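Local coordinates for protein probable glutathione S-transferase (Bordetella bronchiseptica RB50, PDB 3H1N) that probably conjugates glutathione to electrophilic compounds, at residues Arg148-Asp151 against Phe152-Arg156; Leu136-Glu139 against Asp140-Val144; Phe199-Arg202 against Met203-Leu206. All coordinates share one frame; numbering follows the deposited sequence.

Contact 1: residues Arg148-Asp151 against Phe152-Arg156; sequences RAAD and FRETR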
loop_
_atom_site.group_PDB
_atom_site.type_symbol
_atom_site.label_atom_id
_atom_site.label_comp_id
_atom_site.label_asym_id
_atom_site.label_seq_id
_atom_site.Cartn_x
_atom_site.Cartn_y
_atom_site.Cartn_z
ATOM N N ARG B 148 -10.250 -11.214 15.664
ATOM C CA ARG B 148 -9.184 -10.502 14.959
ATOM C C ARG B 148 -8.250 -9.738 15.907
ATOM O O ARG B 148 -7.026 -9.747 15.712
ATOM C CB ARG B 148 -9.774 -9.552 13.907
ATOM C CG ARG B 148 -8.692 -8.794 13.156
ATOM C CD ARG B 148 -8.947 -8.707 11.678
ATOM N NE ARG B 148 -7.801 -8.081 11.016
ATOM C CZ ARG B 148 -7.588 -8.089 9.704
ATOM N NH1 ARG B 148 -8.439 -8.699 8.883
ATOM N NH2 ARG B 148 -6.506 -7.498 9.214
ATOM N N ALA B 149 -8.820 -9.096 16.934
ATOM C CA ALA B 149 -8.047 -8.359 17.927
ATOM C C ALA B 149 -7.015 -9.220 18.665
ATOM O O ALA B 149 -5.884 -8.777 18.905
ATOM C CB ALA B 149 -8.984 -7.640 18.943
ATOM N N ALA B 150 -7.396 -10.455 18.989
ATOM C CA ALA B 150 -6.482 -11.360 19.677
ATOM C C ALA B 150 -5.221 -11.589 18.837
ATOM O O ALA B 150 -4.126 -11.542 19.371
ATOM C CB ALA B 150 -7.161 -12.678 20.042
ATOM N N ASP B 151 -5.368 -11.782 17.530
ATOM C CA ASP B 151 -4.200 -11.934 16.646
ATOM C C ASP B 151 -3.412 -10.629 16.451
ATOM O O ASP B 151 -2.175 -10.633 16.411
ATOM C CB ASP B 151 -4.620 -12.505 15.288
ATOM C CG ASP B 151 -3.420 -12.833 14.394
ATOM O OD1 ASP B 151 -2.578 -13.668 14.798
ATOM O OD2 ASP B 151 -3.313 -12.247 13.291
ATOM N N PHE B 152 -4.123 -9.515 16.326
ATOM C CA PHE B 152 -3.467 -8.241 16.079
ATOM C C PHE B 152 -2.588 -7.913 17.297
ATOM O O PHE B 152 -1.414 -7.540 17.150
ATOM C CB PHE B 152 -4.510 -7.145 15.828
ATOM C CG PHE B 152 -3.918 -5.766 15.539
ATOM C CD1 PHE B 152 -3.229 -5.521 14.352
ATOM C CD2 PHE B 152 -4.085 -4.716 16.436
ATOM C CE1 PHE B 152 -2.693 -4.259 14.067
ATOM C CE2 PHE B 152 -3.561 -3.434 16.163
ATOM C CZ PHE B 152 -2.863 -3.204 14.984
ATOM N N ARG B 153 -3.142 -8.102 18.494
ATOM C CA ARG B 153 -2.377 -7.830 19.733
ATOM C C ARG B 153 -1.217 -8.806 19.889
ATOM O O ARG B 153 -0.107 -8.388 20.212
ATOM C CB ARG B 153 -3.239 -7.929 21.011
ATOM C CG ARG B 153 -4.275 -6.830 21.240
ATOM C CD ARG B 153 -4.973 -6.967 22.615
ATOM N NE ARG B 153 -5.232 -8.367 22.994
ATOM C CZ ARG B 153 -6.347 -9.048 22.719
ATOM N NH1 ARG B 153 -6.455 -10.311 23.094
ATOM N NH2 ARG B 153 -7.358 -8.477 22.073
ATOM N N GLU B 154 -1.491 -10.092 19.676
ATOM C CA GLU B 154 -0.553 -11.179 19.999
ATOM C C GLU B 154 0.589 -11.310 18.989
ATOM O O GLU B 154 1.743 -11.508 19.372
ATOM C CB GLU B 154 -1.284 -12.532 20.127
ATOM C CG GLU B 154 -2.176 -12.686 21.371
ATOM C CD GLU B 154 -3.090 -13.927 21.316
ATOM O OE1 GLU B 154 -2.875 -14.818 20.462
ATOM O OE2 GLU B 154 -4.030 -14.013 22.129
ATOM N N THR B 155 0.278 -11.229 17.698
ATOM C CA THR B 155 1.320 -11.449 16.703
ATOM C C THR B 155 1.678 -10.224 15.860
ATOM O O THR B 155 2.850 -9.991 15.580
ATOM C CB THR B 155 1.000 -12.646 15.776
ATOM O OG1 THR B 155 -0.034 -12.279 14.864
ATOM C CG2 THR B 155 0.556 -13.860 16.570
ATOM N N ARG B 156 0.680 -9.444 15.456
ATOM C CA ARG B 156 0.893 -8.394 14.441
ATOM C C ARG B 156 1.582 -7.164 14.998
ATOM O O ARG B 156 2.611 -6.722 14.477
ATOM C CB ARG B 156 -0.435 -8.005 13.772
ATOM C CG ARG B 156 -1.163 -9.175 13.109
ATOM C CD ARG B 156 -0.297 -9.889 12.070
ATOM N NE ARG B 156 -0.052 -9.059 10.888
ATOM C CZ ARG B 156 0.887 -9.306 9.976
ATOM N NH1 ARG B 156 1.712 -10.337 10.124
ATOM N NH2 ARG B 156 1.041 -8.484 8.950
#

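Contact 2: residues Leu136-Glu139 against Asp140-Val144; sequences LYYE and DQQDV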
loop_
_atom_site.group_PDB
_atom_site.type_symbol
_atom_site.label_atom_id
_atom_site.label_comp_id
_atom_site.label_asym_id
_atom_site.label_seq_id
_atom_site.Cartn_x
_atom_site.Cartn_y
_atom_site.Cartn_z
ATOM N N LEU B 136 -19.854 -1.608 7.093
ATOM C CA LEU B 136 -20.832 -2.013 8.113
ATOM C C LEU B 136 -20.390 -1.535 9.489
ATOM O O LEU B 136 -19.198 -1.313 9.707
ATOM C CB LEU B 136 -21.035 -3.532 8.128
ATOM C CG LEU B 136 -21.533 -4.201 6.837
ATOM C CD1 LEU B 136 -21.598 -5.727 7.000
ATOM C CD2 LEU B 136 -22.889 -3.638 6.364
ATOM N N TYR B 137 -21.339 -1.391 10.410
ATOM C CA TYR B 137 -21.030 -0.861 11.737
ATOM C C TYR B 137 -20.243 -1.861 12.566
ATOM O O TYR B 137 -20.391 -3.079 12.413
ATOM C CB TYR B 137 -22.301 -0.450 12.484
ATOM C CG TYR B 137 -23.059 0.655 11.791
ATOM C CD1 TYR B 137 -22.507 1.930 11.674
ATOM C CD2 TYR B 137 -24.308 0.416 11.224
ATOM C CE1 TYR B 137 -23.188 2.948 11.021
ATOM C CE2 TYR B 137 -25.004 1.428 10.569
ATOM C CZ TYR B 137 -24.435 2.694 10.472
ATOM O OH TYR B 137 -25.114 3.706 9.820
ATOM N N TYR B 138 -19.415 -1.331 13.452
ATOM C CA TYR B 138 -18.642 -2.150 14.374
ATOM C C TYR B 138 -19.536 -3.114 15.150
ATOM O O TYR B 138 -19.230 -4.300 15.250
ATOM C CB TYR B 138 -17.823 -1.269 15.327
ATOM C CG TYR B 138 -17.271 -2.023 16.523
ATOM C CD1 TYR B 138 -16.338 -3.048 16.354
ATOM C CD2 TYR B 138 -17.677 -1.697 17.821
ATOM C CE1 TYR B 138 -15.839 -3.750 17.445
ATOM C CE2 TYR B 138 -17.184 -2.389 18.921
ATOM C CZ TYR B 138 -16.264 -3.406 18.729
ATOM O OH TYR B 138 -15.749 -4.085 19.805
ATOM N N GLU B 139 -20.652 -2.611 15.674
ATOM C CA GLU B 139 -21.530 -3.410 16.536
ATOM C C GLU B 139 -22.008 -4.697 15.857
ATOM O O GLU B 139 -22.208 -5.709 16.519
ATOM C CB GLU B 139 -22.725 -2.580 17.015
ATOM C CG GLU B 139 -22.361 -1.510 18.050
ATOM C CD GLU B 139 -21.553 -0.343 17.478
ATOM O OE1 GLU B 139 -21.615 -0.078 16.249
ATOM O OE2 GLU B 139 -20.844 0.314 18.274
ATOM N N ASP B 140 -22.149 -4.655 14.534
ATOM C CA ASP B 140 -22.640 -5.802 13.781
ATOM C C ASP B 140 -21.564 -6.838 13.455
ATOM O O ASP B 140 -21.868 -7.918 12.950
ATOM C CB ASP B 140 -23.345 -5.330 12.513
ATOM C CG ASP B 140 -24.585 -4.510 12.817
ATOM O OD1 ASP B 140 -25.407 -4.947 13.659
ATOM O OD2 ASP B 140 -24.725 -3.422 12.224
ATOM N N GLN B 141 -20.313 -6.514 13.767
ATOM C CA GLN B 141 -19.201 -7.441 13.519
ATOM C C GLN B 141 -18.285 -7.540 14.745
ATOM O O GLN B 141 -17.108 -7.894 14.627
ATOM C CB GLN B 141 -18.433 -7.056 12.235
ATOM C CG GLN B 141 -17.925 -5.607 12.210
ATOM C CD GLN B 141 -17.499 -5.150 10.815
ATOM O OE1 GLN B 141 -16.733 -5.829 10.136
ATOM N NE2 GLN B 141 -17.984 -3.987 10.396
ATOM N N GLN B 142 -18.851 -7.259 15.921
ATOM C CA GLN B 142 -18.081 -7.256 17.169
ATOM C C GLN B 142 -17.484 -8.623 17.543
ATOM O O GLN B 142 -16.348 -8.696 17.994
ATOM C CB GLN B 142 -18.907 -6.713 18.346
ATOM C CG GLN B 142 -18.035 -6.494 19.587
ATOM C CD GLN B 142 -18.820 -6.305 20.871
ATOM O OE1 GLN B 142 -19.828 -6.978 21.110
ATOM N NE2 GLN B 142 -18.347 -5.397 21.720
ATOM N N ASP B 143 -18.253 -9.693 17.371
ATOM C CA ASP B 143 -17.760 -11.044 17.672
ATOM C C ASP B 143 -16.521 -11.387 16.843
ATOM O O ASP B 143 -15.558 -11.989 17.348
ATOM C CB ASP B 143 -18.848 -12.097 17.421
ATOM C CG ASP B 143 -20.086 -11.883 18.284
ATOM O OD1 ASP B 143 -20.000 -11.219 19.338
ATOM O OD2 ASP B 143 -21.156 -12.394 17.903
ATOM N N VAL B 144 -16.569 -11.025 15.564
ATOM C CA VAL B 144 -15.428 -11.225 14.667
ATOM C C VAL B 144 -14.256 -10.335 15.122
ATOM O O VAL B 144 -13.111 -10.795 15.194
ATOM C CB VAL B 144 -15.806 -10.950 13.205
ATOM C CG1 VAL B 144 -14.608 -11.191 12.288
ATOM C CG2 VAL B 144 -16.991 -11.845 12.790
#

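Contact 3: residues Phe199-Arg202 against Met203-Leu206; sequences FPRR and MRTL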
loop_
_atom_site.group_PDB
_atom_site.type_symbol
_atom_site.label_atom_id
_atom_site.label_comp_id
_atom_site.label_asym_id
_atom_site.label_seq_id
_atom_site.Cartn_x
_atom_site.Cartn_y
_atom_site.Cartn_z
ATOM N N PHE B 199 -5.016 0.809 21.893
ATOM C CA PHE B 199 -4.633 -0.406 22.615
ATOM C C PHE B 199 -3.716 -0.053 23.756
ATOM O O PHE B 199 -2.583 -0.533 23.800
ATOM C CB PHE B 199 -3.941 -1.392 21.651
ATOM C CG PHE B 199 -4.864 -1.948 20.622
ATOM C CD1 PHE B 199 -5.637 -3.071 20.912
ATOM C CD2 PHE B 199 -4.993 -1.340 19.369
ATOM C CE1 PHE B 199 -6.519 -3.589 19.972
ATOM C CE2 PHE B 199 -5.891 -1.839 18.437
ATOM C CZ PHE B 199 -6.645 -2.968 18.736
ATOM N N PRO B 200 -4.188 0.810 24.675
ATOM C CA PRO B 200 -3.325 1.285 25.773
ATOM C C PRO B 200 -2.810 0.164 26.687
ATOM O O PRO B 200 -1.642 0.203 27.096
ATOM C CB PRO B 200 -4.216 2.273 26.519
ATOM C CG PRO B 200 -5.600 1.858 26.186
ATOM C CD PRO B 200 -5.533 1.409 24.752
ATOM N N ARG B 201 -3.637 -0.845 26.959
ATOM C CA ARG B 201 -3.208 -1.977 27.788
ATOM C C ARG B 201 -2.127 -2.808 27.106
ATOM O O ARG B 201 -1.115 -3.119 27.730
ATOM C CB ARG B 201 -4.393 -2.857 28.228
ATOM C CG ARG B 201 -5.284 -2.193 29.284
ATOM C CD ARG B 201 -6.496 -3.049 29.667
ATOM N NE ARG B 201 -6.109 -4.374 30.156
ATOM C CZ ARG B 201 -6.717 -5.509 29.812
ATOM N NH1 ARG B 201 -7.752 -5.490 28.978
ATOM N NH2 ARG B 201 -6.289 -6.669 30.303
ATOM N N ARG B 202 -2.320 -3.152 25.831
ATOM C CA ARG B 202 -1.289 -3.897 25.098
ATOM C C ARG B 202 0.009 -3.097 24.941
ATOM O O ARG B 202 1.109 -3.659 25.022
ATOM C CB ARG B 202 -1.792 -4.397 23.738
ATOM C CG ARG B 202 -0.776 -5.265 22.946
ATOM C CD ARG B 202 -0.392 -6.547 23.711
ATOM N NE ARG B 202 0.344 -7.495 22.869
ATOM C CZ ARG B 202 1.127 -8.472 23.329
ATOM N NH1 ARG B 202 1.323 -8.633 24.636
ATOM N NH2 ARG B 202 1.736 -9.289 22.478
HETATM N N MSE B 203 -0.117 -1.782 24.758
HETATM C CA MSE B 203 1.062 -0.929 24.601
HETATM C C MSE B 203 1.822 -0.840 25.924
HETATM O O MSE B 203 3.055 -0.774 25.937
HETATM C CB MSE B 203 0.687 0.470 24.068
HETATM C CG MSE B 203 0.252 0.474 22.592
HETATM SE SE MSE B 203 1.644 -0.082 21.341
HETATM C CE MSE B 203 2.510 1.662 21.138
ATOM N N ARG B 204 1.085 -0.856 27.034
ATOM C CA ARG B 204 1.710 -0.931 28.351
ATOM C C ARG B 204 2.653 -2.142 28.464
ATOM O O ARG B 204 3.742 -2.021 29.034
ATOM C CB ARG B 204 0.655 -0.936 29.452
ATOM C CG ARG B 204 1.192 -0.659 30.824
ATOM C CD ARG B 204 0.199 0.201 31.612
ATOM N NE ARG B 204 -1.121 -0.432 31.724
ATOM C CZ ARG B 204 -2.265 0.074 31.258
ATOM N NH1 ARG B 204 -2.301 1.251 30.633
ATOM N NH2 ARG B 204 -3.390 -0.603 31.437
ATOM N N THR B 205 2.248 -3.281 27.902
ATOM C CA THR B 205 3.094 -4.485 27.870
ATOM C C THR B 205 4.303 -4.318 26.933
ATOM O O THR B 205 5.429 -4.717 27.266
ATOM C CB THR B 205 2.289 -5.730 27.427
ATOM O OG1 THR B 205 1.210 -5.956 28.347
ATOM C CG2 THR B 205 3.189 -6.990 27.363
ATOM N N LEU B 206 4.066 -3.707 25.775
ATOM C CA LEU B 206 5.009 -3.783 24.677
ATOM C C LEU B 206 6.085 -2.705 24.640
ATOM O O LEU B 206 7.196 -2.959 24.168
ATOM C CB LEU B 206 4.262 -3.796 23.334
ATOM C CG LEU B 206 3.324 -4.947 22.952
ATOM C CD1 LEU B 206 2.777 -4.656 21.575
ATOM C CD2 LEU B 206 4.018 -6.322 22.972
#

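Contact 1: residues Arg148-Asp151 against Phe152-Arg156
Thr155 OG1 lies 2.9 Å from Asp151 OD1 and 3.1 Å from Asp151 O. Its one proton could go to either, so the choice stays unsettled. The threonine hydroxyl sits between the backbone N and the carbonyl carbon (chi1 74°), and this turns it back toward the preceding turn of helix. Asp151 O accepts two backbone bonds, from Thr155 N at 2.8 Å and from Arg156 N at 3.2 Å. The second spans five residues and marks a wider pi-type turn at 152-156. Before it the helix is regular, as in the bond from Arg153 N to Ala149 O at 2.9 Å. The Arg153 chain bends at chi3 (-38°) and folds back. One guanidinium face then lies over Ala149 O and Ala150 CA, with NH2 3.6 Å from Ala149 CB. NH2 is hydrogen-bonded to Leu249 O, which holds the group there. Arg156 carries its charge to a salt bridge with Glu124. The site is on helix 142-167 in the all-helical C-terminal domain. Phe152 packs against Leu121 of helix 105-127, and Arg148 NH1 reaches Pro131 O of the second subunit.

Contact 2: residues Leu136-Glu139 against Asp140-Val144
Tyr137 and Tyr138 supply the carbonyls of the turn that leads into helix 142-167, with Gln141 at the N-cap position. Tyr137 O accepts two bonds. Asp140 N gives one at 3.2 Å, and Gln141 NE2 gives the other at 3.3 Å. They come from opposite faces, 59° and 74° out of the carbonyl plane, so neither is on a lone pair. Gln141 N in turn bonds Tyr138 O at 2.9 Å. The Gln141 side chain starts between its backbone N and carbonyl carbon (chi1 55°), then runs extended back along the incoming loop. Its amide is used at both ends: OE1 accepts from Val132 N, and NE2 also donates to Ala133 O. Asp140 O is taken by Arg147 NH2 of the second subunit, so the turn borders the dimer interface. Glu248 OE2 accepts from both Tyr138 OH and Gln142 NE2, which ties the helix start to the C-terminal segment. The Tyr138 ring is also stacked with Tyr246. Asp140 OD2 sits in plane at the edge of the Tyr137 ring, 4.0 Å from CD2. Gln142 CB lies over one face of the Tyr138 ring, whose plane is perpendicular to the Gln142 amide, and Gln142 CG is 3.3 Å from Tyr138 OH.

Contact 3: residues Phe199-Arg202 against Met203-Leu206
Arg202 and Leu206 make the main side-chain contact here, one helical turn apart. Leu206 CD2 stands over the centre of the Arg202 guanidinium, 3.6 Å from CZ. The arginine leaves with CG anti to the backbone N (chi1 -177°) and then bends at chi2, which lays its end across the leucine. Thr205 CG2 meets the same group obliquely, 3.7 Å from Arg202 NH1. Arg204 folds back over Arg201, with NH2 3.3 Å from Arg201 CG and one guanidinium face over Arg201 CA. The two guanidinium planes are 35° apart. Met203, present as selenomethionine, tucks CG against Phe199 O at 3.2 Å. Its bends at chi2 and chi3 take the selenium away from this turn, and the side chain packs on Met157, Met161 and Val192. Phe199 turns its ring against Phe152 with the planes at about 55°.

Backbone bonds form the second group. Residues 200-206 form a short helix in the C-terminal domain of the glutathione S-transferase fold. It follows helix 183-198 almost at once, with Phe199 at its N-cap position. Met203 N bonds Phe199 O at 2.9 Å, and Arg204 N bonds Pro200 O at 2.9 Å. The next bond, Thr205 N to Arg201 O, is weak at 3.4 Å.

Hydrogen bonds of side-chain polar atoms form the third group. At the start of the helix, Asp250 accepts from Arg201 N and Arg202 N, one carboxylate oxygen each. Arg202 NE donates to Arg153 O, while NH1 goes to Ala252 O, which also accepts from Thr205 OG1.

In the fold
All three contacts are partly buried and lie far from the centre of the chain. Contact 2 is the most exposed, with four of its seven touching residues exposed, against two in each of the others. Contacts 1 and 2 share helix 142-167: contact 2 is the turn that leads into it, contact 1 a later stretch, with centres about 17 Å apart. Both touch the second subunit. Contact 3 is on helix 200-206 and meets no other chain of the assembly. One hydrogen bond and ring packing join it to contact 1. Contact 2 is mostly amide and carbonyl bonding. Contact 1 centres on a shared carbonyl. Contact 3 adds a leucine methyl over an arginine to ordinary helix bonds.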